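Local structure of alpha-1,2-mannosidase (Bacteroides thetaiotaomicron, 2WW2) at residues Leu614-Ser617 against Tyr622-Asp625; Pro13-Glu18 against Leu284-Ser289; Arg608-Lys613 against Ser632-Phe637. The protein is an inverting alpha-mannosidase of glycoside hydrolase family 92, whose members depend on calcium to cleave alpha-linked mannose. All coordinates share one frame; numbering follows the deposited sequence.

From the N terminus, the chain first runs through the turn at 13-18 and then builds the beta-rich N-terminal domain before helix 281-294 comes back to meet that turn. Interaction 2 therefore closes a loop of some 265 residues and ties the N-terminal region to the catalytic domain. Much later, interaction 3 brings helix 600-613 against helix 632-640, closing only the short connection between them. Interaction 1 lies within that connection, where the loop folds back on itself beside a sodium ion. It nests in interaction 3, interaction 2 stands in series with both, and none cross. Y635 joins the three in space, touching T286 on one hand and Y615 on the other.

Interaction 1 of 3, residues Leu614-Ser617 against Tyr622-Asp625; sequences LYNS and YCGD. With NA (sodium ion), chain F.
The backbone of L614 meets that of C623 through one direct hydrogen bond, from C623 N to L614 O at 3.0 Å. It is bent, 144° at the hydrogen, and the donor stands above the carbonyl plane instead of lying on a lone pair. The same L614 O receives a second bond from a water at 2.9 Å, and that water accepts from G624 N, also at 2.9 Å. The carbonyl is thus gripped twice, and the bridging water also lies above one face of the Y615 ring, toward its rim, at a distance. Beside it, C623 SG sits 3.6 Å from N616 ND2. With chi1 of N616 at 64°, CG is flanked by both the backbone N and the carbonyl carbon, and the amide end swings toward C623; its OD1 is taken by G618 N. The rings of Y615 and Y622 come obliquely together, Y615 CE1 lying 3.9 Å from Y622 CD1.

Y615 and Y622 form an isolated beta bridge just after helix 600-613, where the loop doubles back, four residues separating 614-617 from 622-625. The returning segment 622-625 supplies part of a sodium site: the ion is bound by Y622 O at 2.5 Å and G624 O at 2.4 Å, together with two waters, S19 O and D627 O. The intervening C623 O accepts from one of those waters, while D625 O accepts from the other, so consecutive carbonyls supply the first and second shells by turns.

Farther out, Y615 OH is hydrogen-bonded to T631 OG1 and H582 NE2, which hold its ring by the phenolic end. N555 of the second subunit bonds to both C623 O and D625 OD1, and Y557 of that subunit packs on L614 and C623.

Interaction 2 of 3, residues Pro13-Glu18 against Leu284-Ser289; sequences PLMGTE and LRTFYS
A type II beta turn near the N terminus, L14 to T17, holds M15 out against the face of helix 281-294 that carries T286 and S289. The turn is closed by T17 N to L14 O at 2.9 Å, with M15 and G16 at its two inner corners; G16 takes the positive phi (71°) that this turn type calls for at the second of them. The contact joins the N-terminal domain region to a helix of the catalytic domain, and it is small and buried.

One side chain bridges the gap. M15 has its CG anti to the backbone N (chi1 171°) and stays extended through to CE, so that the whole chain reaches straight across from the turn. Its sulfur comes to rest alongside S289, with M15 SD 3.7 Å from S289 CB, while the terminal methyl runs on to T286, M15 CE lying 4.0 Å from T286 CG2. T286 and S289 are three residues apart on the helix, close to one turn, and M15 and T286 cross at about a right angle. M15 also rests on C290, and its CE packs against N616 O of the loop that follows helix 600-613.

Other bonds hold the turn and the residues after it: G16 and E18 pair by backbone hydrogen bonds with G618 and S619, and the next residue, S19, gives its carbonyl to the sodium site. On the helix, R285 NE is probably hydrogen-bonded to S617 OG. The hydroxyl of T286 bonds to E282 O, whereas S289 OG donates to R285 O at 2.7 Å and is also bonded to N12 N. S289 N, at 2.9 Å, reaches that R285 O from the opposite face of its plane.

Interaction 3 of 3, residues Arg608-Lys613 against Ser632-Phe637; sequences RNVMDK and SAWYVF
V610 and W634 make the close part of this helix pair, V610 CG1 lying 3.7 Å from W634 CH2. A chi1 of -175° turns the indole away from its own backbone N and brings its six-membered part toward helix 600-613; the two side chains cross at about a right angle. Indole NE1, at the other end, is hydrogen-bonded to Q588 O. Over the two short segments the helix axes approach to 11.4 Å and cross at -122°.

Around M611 the fit is looser. M611 SD lies 4.9 Å from the centre of the Y635 ring and above its face, a distant Met-aromatic contact that is doubtful because M611 has a second conformer. Here a water mediates: it donates to M611 O at 2.7 Å and is hydrogen-bonded to Y635 OH at 2.7 Å, lying in the plane of the ring at its edge. On the more exposed flank of helix 600-613, K613 NZ donates to N609 OD1 at 2.7 Å, in the carbonyl plane, and forms a salt bridge with E571; Y559 of the second subunit packs on K613.

Around the pair, helix 281-294 meets Y635 through T286 and C290, and V636 through F287 and L291, helix 338-345 adds V338 and L341, and strand 642-643 lies against F637.

Interaction 1 of 3, residues Leu614-Ser617 against Tyr622-Asp625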
ATOM      1  N   LEU A 614     -11.439  16.553   3.220  1.00 12.83           N
ATOM      2  CA  LEU A 614     -10.020  16.887   3.161  1.00 12.56           C
ATOM      3  C   LEU A 614      -9.662  18.272   3.700  1.00 12.96           C
ATOM      4  O   LEU A 614      -8.520  18.738   3.522  1.00 12.13           O
ATOM      5  CB  LEU A 614      -9.534  16.776   1.722  1.00 13.05           C
ATOM      6  CG  LEU A 614      -9.606  15.359   1.143  1.00 13.85           C
ATOM      7  CD1 LEU A 614      -8.904  15.359  -0.189  1.00 17.82           C
ATOM      8  CD2 LEU A 614      -8.968  14.325   2.101  1.00 16.76           C
ATOM      9  N   TYR A 615     -10.621  18.921   4.361  1.00 12.68           N
ATOM     10  CA  TYR A 615     -10.391  20.267   4.895  1.00 12.55           C
ATOM     11  C   TYR A 615     -10.980  20.440   6.282  1.00 12.69           C
ATOM     12  O   TYR A 615     -12.054  19.900   6.609  1.00 11.65           O
ATOM     13  CB  TYR A 615     -11.022  21.343   3.993  1.00 12.66           C
ATOM     14  CG  TYR A 615     -10.325  21.541   2.682  1.00 11.76           C
ATOM     15  CD1 TYR A 615      -9.275  22.437   2.566  1.00 12.33           C
ATOM     16  CD2 TYR A 615     -10.692  20.799   1.560  1.00 11.65           C
ATOM     17  CE1 TYR A 615      -8.625  22.608   1.363  1.00 11.10           C
ATOM     18  CE2 TYR A 615     -10.047  20.956   0.367  1.00 12.99           C
ATOM     19  CZ  TYR A 615      -9.015  21.853   0.262  1.00 11.85           C
ATOM     20  OH  TYR A 615      -8.374  22.013  -0.956  1.00 11.41           O
ATOM     21  N   ASN A 616     -10.268  21.195   7.103  1.00 12.62           N
ATOM     22  CA  ASN A 616     -10.878  21.810   8.273  1.00 12.84           C
ATOM     23  C   ASN A 616     -10.116  23.095   8.603  1.00 12.39           C
ATOM     24  O   ASN A 616      -9.122  23.419   7.947  1.00 11.57           O
ATOM     25  CB  ASN A 616     -10.951  20.841   9.461  1.00 13.03           C
ATOM     26  CG  ASN A 616      -9.596  20.436   9.959  1.00 14.69           C
ATOM     27  OD1 ASN A 616      -8.854  21.249  10.516  1.00 13.58           O
ATOM     28  ND2 ASN A 616      -9.263  19.159   9.781  1.00 13.95           N
ATOM     29  N   SER A 617     -10.584  23.843   9.593  1.00 11.52           N
ATOM     30  CA  SER A 617     -10.007  25.148   9.838  1.00 11.53           C
ATOM     31  C   SER A 617      -8.911  25.133  10.903  1.00 11.68           C
ATOM     32  O   SER A 617      -8.382  26.195  11.249  1.00 11.48           O
ATOM     33  CB  SER A 617     -11.108  26.133  10.265  1.00 12.09           C
ATOM     34  OG  SER A 617     -11.536  25.822  11.589  1.00 11.25           O
ATOM     35  N   TYR A 622      -5.341  21.342   6.145  1.00 13.89           N
ATOM     36  CA  TYR A 622      -5.116  20.903   4.753  1.00 14.98           C
ATOM     37  C   TYR A 622      -4.787  19.413   4.811  1.00 15.02           C
ATOM     38  O   TYR A 622      -3.606  19.022   4.804  1.00 15.52           O
ATOM     39  CB  TYR A 622      -3.970  21.693   4.105  1.00 14.43           C
ATOM     40  CG  TYR A 622      -4.333  23.137   3.785  1.00 14.56           C
ATOM     41  CD1 TYR A 622      -5.063  23.445   2.641  1.00 14.79           C
ATOM     42  CD2 TYR A 622      -3.939  24.189   4.620  1.00 12.19           C
ATOM     43  CE1 TYR A 622      -5.408  24.762   2.320  1.00 15.83           C
ATOM     44  CE2 TYR A 622      -4.282  25.518   4.318  1.00 14.78           C
ATOM     45  CZ  TYR A 622      -5.023  25.788   3.161  1.00 15.85           C
ATOM     46  OH  TYR A 622      -5.366  27.080   2.835  1.00 19.29           O
ATOM     47  N   CYS A 623      -5.836  18.588   4.936  1.00 14.79           N
ATOM     48  CA  CYS A 623      -5.690  17.168   5.309  1.00 14.39           C
ATOM     49  C   CYS A 623      -4.984  16.293   4.285  1.00 14.74           C
ATOM     50  O   CYS A 623      -4.272  15.357   4.670  1.00 15.27           O
ATOM     51  CB  CYS A 623      -7.049  16.531   5.651  1.00 14.12           C
ATOM     52  SG  CYS A 623      -8.006  17.471   6.856  1.00 15.09           S
ATOM     53  N   GLY A 624      -5.195  16.568   3.002  1.00 14.83           N
ATOM     54  CA  GLY A 624      -4.551  15.785   1.945  1.00 15.36           C
ATOM     55  C   GLY A 624      -3.045  15.633   2.175  1.00 16.19           C
ATOM     56  O   GLY A 624      -2.338  16.627   2.396  1.00 15.22           O
ATOM     57  N   ASP A 625      -2.553  14.389   2.123  1.00 16.53           N
ATOM     58  CA  ASP A 625      -1.117  14.122   2.255  1.00 17.61           C
ATOM     59  C   ASP A 625      -0.319  14.948   1.241  1.00 17.67           C
ATOM     60  O   ASP A 625       0.829  15.319   1.480  1.00 17.39           O
ATOM     61  CB  ASP A 625      -0.829  12.641   2.001  1.00 17.80           C
ATOM     62  CG  ASP A 625      -1.193  11.767   3.185  1.00 20.33           C
ATOM     63  OD1 ASP A 625      -1.341  12.295   4.324  1.00 20.35           O
ATOM     64  OD2 ASP A 625      -1.328  10.544   2.966  1.00 22.49           O
TER
HETATM   65 NA    NA F 800      -1.439  18.116   4.079  1.00 13.47          NA
HETATM   66  O   HOH W   1      -6.407  18.840   1.584  1.00 12.66           O
HETATM   67  O   HOH W   2      -1.866  16.346   5.654  1.00 12.17           O
HETATM   68  O   HOH W   3       0.814  17.318   3.314  1.00 15.76           O

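Interaction 2 of 3, residues Pro13-Glu18 against Leu284-Ser289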
ATOM      1  N   PRO A  13      -4.908  31.964  10.911  1.00  8.74           N
ATOM      2  CA  PRO A  13      -3.616  31.970  10.208  1.00  9.48           C
ATOM      3  C   PRO A  13      -2.802  30.721  10.533  1.00 10.84           C
ATOM      4  O   PRO A  13      -1.807  30.441   9.872  1.00 11.18           O
ATOM      5  CB  PRO A  13      -2.912  33.210  10.760  1.00  9.53           C
ATOM      6  CG  PRO A  13      -4.032  34.097  11.303  1.00  9.05           C
ATOM      7  CD  PRO A  13      -5.011  33.067  11.877  1.00  8.34           C
ATOM      8  N   LEU A  14      -3.220  29.970  11.549  1.00 11.09           N
ATOM      9  CA  LEU A  14      -2.548  28.697  11.850  1.00 11.44           C
ATOM     10  C   LEU A  14      -3.184  27.480  11.182  1.00 11.86           C
ATOM     11  O   LEU A  14      -2.752  26.342  11.424  1.00 11.27           O
ATOM     12  CB  LEU A  14      -2.526  28.472  13.350  1.00 10.69           C
ATOM     13  CG  LEU A  14      -1.595  29.422  14.080  1.00 12.18           C
ATOM     14  CD1 LEU A  14      -1.777  29.300  15.595  1.00 14.11           C
ATOM     15  CD2 LEU A  14      -0.141  29.150  13.666  1.00 13.28           C
ATOM     16  N   MET A  15      -4.203  27.697  10.355  1.00 11.14           N
ATOM     17  CA  MET A  15      -4.832  26.583   9.652  1.00 12.82           C
ATOM     18  C   MET A  15      -3.793  25.816   8.863  1.00 14.18           C
ATOM     19  O   MET A  15      -3.066  26.406   8.071  1.00 15.08           O
ATOM     20  CB  MET A  15      -5.912  27.062   8.689  1.00 12.17           C
ATOM     21  CG  MET A  15      -6.440  25.948   7.787  1.00 11.90           C
ATOM     22  SD  MET A  15      -7.787  26.448   6.708  1.00 12.14           S
ATOM     23  CE  MET A  15      -7.801  25.119   5.501  1.00 11.56           C
ATOM     24  N   GLY A  16      -3.735  24.504   9.060  1.00 15.35           N
ATOM     25  CA  GLY A  16      -2.784  23.659   8.320  1.00 16.69           C
ATOM     26  C   GLY A  16      -1.319  23.853   8.736  1.00 17.73           C
ATOM     27  O   GLY A  16      -0.407  23.323   8.097  1.00 17.84           O
ATOM     28  N   THR A  17      -1.073  24.601   9.809  1.00 17.77           N
ATOM     29  CA  THR A  17       0.309  24.760  10.286  1.00 17.82           C
ATOM     30  C   THR A  17       0.992  23.400  10.582  1.00 18.32           C
ATOM     31  O   THR A  17       2.223  23.277  10.516  1.00 18.08           O
ATOM     32  CB  THR A  17       0.406  25.712  11.504  1.00 17.69           C
ATOM     33  OG1 THR A  17       1.771  26.079  11.711  1.00 16.44           O
ATOM     34  CG2 THR A  17      -0.144  25.058  12.789  1.00 17.70           C
ATOM     35  N   GLU A  18       0.202  22.379  10.913  1.00 18.84           N
ATOM     36  CA  GLU A  18       0.742  21.023  11.114  1.00 19.61           C
ATOM     37  C   GLU A  18       0.455  20.107   9.912  1.00 20.67           C
ATOM     38  O   GLU A  18       0.739  18.903   9.959  1.00 21.07           O
ATOM     39  CB  GLU A  18       0.143  20.382  12.368  1.00 19.29           C
ATOM     40  CG  GLU A  18       0.497  21.079  13.678  1.00 19.23           C
ATOM     41  CD  GLU A  18      -0.004  20.297  14.889  1.00 19.38           C
ATOM     42  OE1 GLU A  18      -1.190  20.429  15.250  1.00 18.24           O
ATOM     43  OE2 GLU A  18       0.788  19.546  15.490  1.00 21.66           O
ATOM     44  N   LEU A 284     -17.308  28.397   7.417  1.00  6.61           N
ATOM     45  CA  LEU A 284     -16.958  29.805   7.269  1.00  6.44           C
ATOM     46  C   LEU A 284     -15.469  30.019   7.637  1.00  6.27           C
ATOM     47  O   LEU A 284     -14.745  30.758   6.973  1.00  4.88           O
ATOM     48  CB  LEU A 284     -17.872  30.667   8.173  1.00  6.12           C
ATOM     49  CG  LEU A 284     -19.355  30.682   7.736  1.00  6.48           C
ATOM     50  CD1 LEU A 284     -20.301  31.221   8.810  1.00  5.18           C
ATOM     51  CD2 LEU A 284     -19.489  31.527   6.475  1.00  6.10           C
ATOM     52  N   ARG A 285     -15.022  29.391   8.716  1.00  6.49           N
ATOM     53  CA  ARG A 285     -13.590  29.487   9.070  1.00  6.74           C
ATOM     54  C   ARG A 285     -12.690  28.919   7.981  1.00  7.30           C
ATOM     55  O   ARG A 285     -11.652  29.504   7.650  1.00  7.68           O
ATOM     56  CB  ARG A 285     -13.323  28.807  10.414  1.00  7.88           C
ATOM     57  CG  ARG A 285     -13.983  29.587  11.564  1.00  9.59           C
ATOM     58  CD  ARG A 285     -13.586  29.040  12.902  1.00 16.29           C
ATOM     59  NE  ARG A 285     -13.877  27.627  13.018  1.00 19.98           N
ATOM     60  CZ  ARG A 285     -14.783  27.116  13.849  1.00 24.01           C
ATOM     61  NH1 ARG A 285     -15.492  27.921  14.639  1.00 22.14           N
ATOM     62  NH2 ARG A 285     -14.977  25.794  13.880  1.00 24.15           N
ATOM     63  N   THR A 286     -13.084  27.795   7.414  1.00  7.25           N
ATOM     64  CA  THR A 286     -12.239  27.171   6.386  1.00  7.61           C
ATOM     65  C   THR A 286     -12.166  28.090   5.183  1.00  7.18           C
ATOM     66  O   THR A 286     -11.087  28.403   4.692  1.00  7.32           O
ATOM     67  CB  THR A 286     -12.782  25.787   5.991  1.00  8.01           C
ATOM     68  OG1 THR A 286     -12.905  24.983   7.174  1.00  7.59           O
ATOM     69  CG2 THR A 286     -11.808  25.081   5.022  1.00  7.93           C
ATOM     70  N   PHE A 287     -13.331  28.546   4.733  1.00  7.02           N
ATOM     71  CA  PHE A 287     -13.432  29.415   3.560  1.00  6.63           C
ATOM     72  C   PHE A 287     -12.630  30.717   3.708  1.00  7.06           C
ATOM     73  O   PHE A 287     -11.840  31.073   2.831  1.00  6.63           O
ATOM     74  CB  PHE A 287     -14.909  29.746   3.298  1.00  6.48           C
ATOM     75  CG  PHE A 287     -15.141  30.584   2.065  1.00  7.72           C
ATOM     76  CD1 PHE A 287     -15.063  30.010   0.788  1.00  8.17           C
ATOM     77  CD2 PHE A 287     -15.439  31.936   2.174  1.00  7.43           C
ATOM     78  CE1 PHE A 287     -15.279  30.781  -0.345  1.00  9.08           C
ATOM     79  CE2 PHE A 287     -15.659  32.714   1.047  1.00  9.08           C
ATOM     80  CZ  PHE A 287     -15.577  32.140  -0.219  1.00 10.10           C
ATOM     81  N   TYR A 288     -12.851  31.450   4.800  1.00  6.55           N
ATOM     82  CA  TYR A 288     -12.170  32.733   4.951  1.00  7.11           C
ATOM     83  C   TYR A 288     -10.695  32.586   5.277  1.00  6.81           C
ATOM     84  O   TYR A 288      -9.904  33.427   4.898  1.00  6.74           O
ATOM     85  CB  TYR A 288     -12.923  33.646   5.946  1.00  6.79           C
ATOM     86  CG  TYR A 288     -14.169  34.169   5.260  1.00  6.71           C
ATOM     87  CD1 TYR A 288     -14.053  35.055   4.185  1.00  6.48           C
ATOM     88  CD2 TYR A 288     -15.443  33.727   5.625  1.00  7.06           C
ATOM     89  CE1 TYR A 288     -15.173  35.522   3.503  1.00  7.73           C
ATOM     90  CE2 TYR A 288     -16.571  34.179   4.942  1.00  7.40           C
ATOM     91  CZ  TYR A 288     -16.420  35.082   3.881  1.00  7.21           C
ATOM     92  OH  TYR A 288     -17.522  35.547   3.185  1.00  6.94           O
ATOM     93  N   SER A 289     -10.324  31.517   5.968  1.00  7.51           N
ATOM     94  CA  SER A 289      -8.891  31.222   6.155  1.00  7.38           C
ATOM     95  C   SER A 289      -8.202  30.963   4.821  1.00  7.77           C
ATOM     96  O   SER A 289      -7.125  31.506   4.565  1.00  7.39           O
ATOM     97  CB  SER A 289      -8.710  30.030   7.087  1.00  8.05           C
ATOM     98  OG  SER A 289      -9.234  30.313   8.391  1.00  9.47           O
TER

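Interaction 3 of 3, residues Arg608-Lys613 against Ser632-Phe637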
ATOM      1  N   ARG A 608     -18.001  17.918  -3.557  1.00 11.16           N
ATOM      2  CA  ARG A 608     -18.541  18.126  -2.221  1.00 11.11           C
ATOM      3  C   ARG A 608     -17.917  17.152  -1.214  1.00 11.68           C
ATOM      4  O   ARG A 608     -17.657  17.508  -0.076  1.00 11.62           O
ATOM      5  CB  ARG A 608     -20.075  18.052  -2.235  1.00 11.18           C
ATOM      6  CG  ARG A 608     -20.687  19.195  -3.098  1.00  9.91           C
ATOM      7  CD  ARG A 608     -20.532  20.548  -2.403  1.00 11.21           C
ATOM      8  NE  ARG A 608     -21.250  20.528  -1.123  1.00 10.61           N
ATOM      9  CZ  ARG A 608     -22.565  20.703  -1.015  1.00 11.16           C
ATOM     10  NH1 ARG A 608     -23.298  20.937  -2.094  1.00  8.74           N
ATOM     11  NH2 ARG A 608     -23.157  20.643   0.172  1.00 11.62           N
ATOM     12  N   ASN A 609     -17.628  15.937  -1.655  1.00 11.85           N
ATOM     13  CA  ASN A 609     -16.984  14.949  -0.782  1.00 12.19           C
ATOM     14  C   ASN A 609     -15.576  15.426  -0.362  1.00 11.62           C
ATOM     15  O   ASN A 609     -15.229  15.408   0.825  1.00 10.90           O
ATOM     16  CB  ASN A 609     -16.937  13.600  -1.500  1.00 13.28           C
ATOM     17  CG  ASN A 609     -16.763  12.436  -0.561  1.00 17.35           C
ATOM     18  OD1 ASN A 609     -17.305  12.410   0.546  1.00 20.41           O
ATOM     19  ND2 ASN A 609     -16.011  11.441  -1.010  1.00 21.73           N
ATOM     20  N   VAL A 610     -14.789  15.896  -1.325  1.00 10.55           N
ATOM     21  CA  VAL A 610     -13.456  16.440  -1.030  1.00 10.79           C
ATOM     22  C   VAL A 610     -13.524  17.647  -0.066  1.00 11.05           C
ATOM     23  O   VAL A 610     -12.783  17.722   0.903  1.00 10.75           O
ATOM     24  CB  VAL A 610     -12.691  16.817  -2.331  1.00 10.67           C
ATOM     25  CG1 VAL A 610     -11.481  17.702  -2.015  1.00 12.14           C
ATOM     26  CG2 VAL A 610     -12.240  15.541  -3.090  1.00 12.31           C
ATOM     27  N   MET A 611     -14.428  18.585  -0.320  1.00 11.31           N
ATOM     28  CA  MET A 611     -14.536  19.753   0.548  0.50 11.34           C
ATOM     29  C   MET A 611     -14.860  19.343   1.982  1.00 11.51           C
ATOM     30  O   MET A 611     -14.326  19.927   2.931  1.00 11.86           O
ATOM     31  CB  MET A 611     -15.560  20.764   0.011  0.50 11.47           C
ATOM     32  CG  MET A 611     -15.115  21.439  -1.287  0.50 12.37           C
ATOM     33  SD  MET A 611     -15.933  23.001  -1.671  0.50 12.69           S
ATOM     34  CE  MET A 611     -17.511  22.483  -2.352  0.50 13.54           C
ATOM     35  N   ASP A 612     -15.714  18.341   2.139  1.00 11.89           N
ATOM     36  CA  ASP A 612     -16.099  17.873   3.474  1.00 13.08           C
ATOM     37  C   ASP A 612     -14.981  17.070   4.139  1.00 13.57           C
ATOM     38  O   ASP A 612     -14.775  17.169   5.343  1.00 13.47           O
ATOM     39  CB  ASP A 612     -17.350  16.990   3.401  1.00 13.97           C
ATOM     40  CG  ASP A 612     -18.643  17.787   3.172  1.00 17.08           C
ATOM     41  OD1 ASP A 612     -18.654  19.037   3.294  1.00 17.73           O
ATOM     42  OD2 ASP A 612     -19.673  17.141   2.867  1.00 20.41           O
ATOM     43  N   LYS A 613     -14.274  16.249   3.370  1.00 13.01           N
ATOM     44  CA  LYS A 613     -13.372  15.266   3.986  1.00 13.56           C
ATOM     45  C   LYS A 613     -11.898  15.652   4.083  1.00 12.92           C
ATOM     46  O   LYS A 613     -11.193  15.141   4.948  1.00 13.21           O
ATOM     47  CB  LYS A 613     -13.534  13.909   3.302  1.00 13.47           C
ATOM     48  CG  LYS A 613     -14.805  13.236   3.793  1.00 16.19           C
ATOM     49  CD  LYS A 613     -15.404  12.297   2.801  1.00 19.80           C
ATOM     50  CE  LYS A 613     -16.575  11.563   3.508  1.00 21.74           C
ATOM     51  NZ  LYS A 613     -17.212  10.612   2.606  1.00 23.84           N
ATOM     52  N   SER A 632      -5.537  26.544  -1.443  1.00 12.13           N
ATOM     53  CA  SER A 632      -6.361  27.623  -0.853  1.00 11.90           C
ATOM     54  C   SER A 632      -7.357  28.248  -1.862  1.00 10.73           C
ATOM     55  O   SER A 632      -8.541  28.345  -1.591  1.00  9.63           O
ATOM     56  CB  SER A 632      -5.477  28.700  -0.202  1.00 12.72           C
ATOM     57  OG  SER A 632      -4.741  29.439  -1.189  1.00 17.63           O
ATOM     58  N   ALA A 633      -6.885  28.627  -3.042  1.00 10.16           N
ATOM     59  CA  ALA A 633      -7.767  29.225  -4.050  1.00  9.85           C
ATOM     60  C   ALA A 633      -8.714  28.184  -4.651  1.00  9.10           C
ATOM     61  O   ALA A 633      -9.864  28.493  -5.023  1.00  8.78           O
ATOM     62  CB  ALA A 633      -6.925  29.874  -5.154  1.00  9.24           C
ATOM     63  N   TRP A 634      -8.227  26.949  -4.739  1.00  8.90           N
ATOM     64  CA  TRP A 634      -9.047  25.837  -5.199  1.00  9.08           C
ATOM     65  C   TRP A 634     -10.272  25.714  -4.280  1.00  9.07           C
ATOM     66  O   TRP A 634     -11.411  25.542  -4.730  1.00  8.63           O
ATOM     67  CB  TRP A 634      -8.228  24.539  -5.181  1.00  9.57           C
ATOM     68  CG  TRP A 634      -8.948  23.345  -5.741  1.00 10.06           C
ATOM     69  CD1 TRP A 634      -8.829  22.835  -7.007  1.00 12.52           C
ATOM     70  CD2 TRP A 634      -9.894  22.508  -5.059  1.00 10.08           C
ATOM     71  NE1 TRP A 634      -9.642  21.734  -7.151  1.00 13.11           N
ATOM     72  CE2 TRP A 634     -10.300  21.510  -5.970  1.00 11.38           C
ATOM     73  CE3 TRP A 634     -10.418  22.491  -3.760  1.00  9.39           C
ATOM     74  CZ2 TRP A 634     -11.220  20.512  -5.628  1.00 12.57           C
ATOM     75  CZ3 TRP A 634     -11.342  21.512  -3.433  1.00 10.93           C
ATOM     76  CH2 TRP A 634     -11.726  20.534  -4.353  1.00  9.87           C
ATOM     77  N   TYR A 635     -10.040  25.845  -2.986  1.00  8.66           N
ATOM     78  CA  TYR A 635     -11.156  25.716  -2.041  1.00  8.60           C
ATOM     79  C   TYR A 635     -12.118  26.902  -2.175  1.00  8.69           C
ATOM     80  O   TYR A 635     -13.340  26.729  -2.153  1.00  8.68           O
ATOM     81  CB  TYR A 635     -10.634  25.597  -0.613  1.00  8.40           C
ATOM     82  CG  TYR A 635     -11.728  25.351   0.425  1.00  8.68           C
ATOM     83  CD1 TYR A 635     -12.032  24.054   0.863  1.00  8.05           C
ATOM     84  CD2 TYR A 635     -12.451  26.404   0.953  1.00  7.70           C
ATOM     85  CE1 TYR A 635     -13.036  23.823   1.807  1.00  8.31           C
ATOM     86  CE2 TYR A 635     -13.470  26.174   1.903  1.00  8.72           C
ATOM     87  CZ  TYR A 635     -13.745  24.893   2.313  1.00  8.89           C
ATOM     88  OH  TYR A 635     -14.712  24.674   3.252  1.00  7.25           O
ATOM     89  N   VAL A 636     -11.578  28.107  -2.322  1.00  8.53           N
ATOM     90  CA  VAL A 636     -12.440  29.296  -2.455  1.00  8.75           C
ATOM     91  C   VAL A 636     -13.341  29.183  -3.682  1.00  8.72           C
ATOM     92  O   VAL A 636     -14.557  29.306  -3.587  1.00  8.52           O
ATOM     93  CB  VAL A 636     -11.611  30.603  -2.482  1.00  8.62           C
ATOM     94  CG1 VAL A 636     -12.499  31.797  -2.821  1.00  8.22           C
ATOM     95  CG2 VAL A 636     -10.957  30.816  -1.115  1.00  7.51           C
ATOM     96  N   PHE A 637     -12.741  28.957  -4.835  1.00  8.53           N
ATOM     97  CA  PHE A 637     -13.532  28.743  -6.042  1.00  9.28           C
ATOM     98  C   PHE A 637     -14.550  27.613  -5.838  1.00  8.79           C
ATOM     99  O   PHE A 637     -15.735  27.793  -6.084  1.00  9.07           O
ATOM    100  CB  PHE A 637     -12.612  28.395  -7.211  1.00  9.06           C
ATOM    101  CG  PHE A 637     -12.191  29.587  -8.025  1.00  9.52           C
ATOM    102  CD1 PHE A 637     -13.136  30.329  -8.729  1.00  9.29           C
ATOM    103  CD2 PHE A 637     -10.851  29.960  -8.094  1.00  9.94           C
ATOM    104  CE1 PHE A 637     -12.748  31.442  -9.487  1.00  8.73           C
ATOM    105  CE2 PHE A 637     -10.453  31.068  -8.836  1.00  9.67           C
ATOM    106  CZ  PHE A 637     -11.398  31.794  -9.551  1.00  8.62           C
TER
HETATM  107  O   HOH W   4     -15.251  22.179   4.132  1.00 10.71           O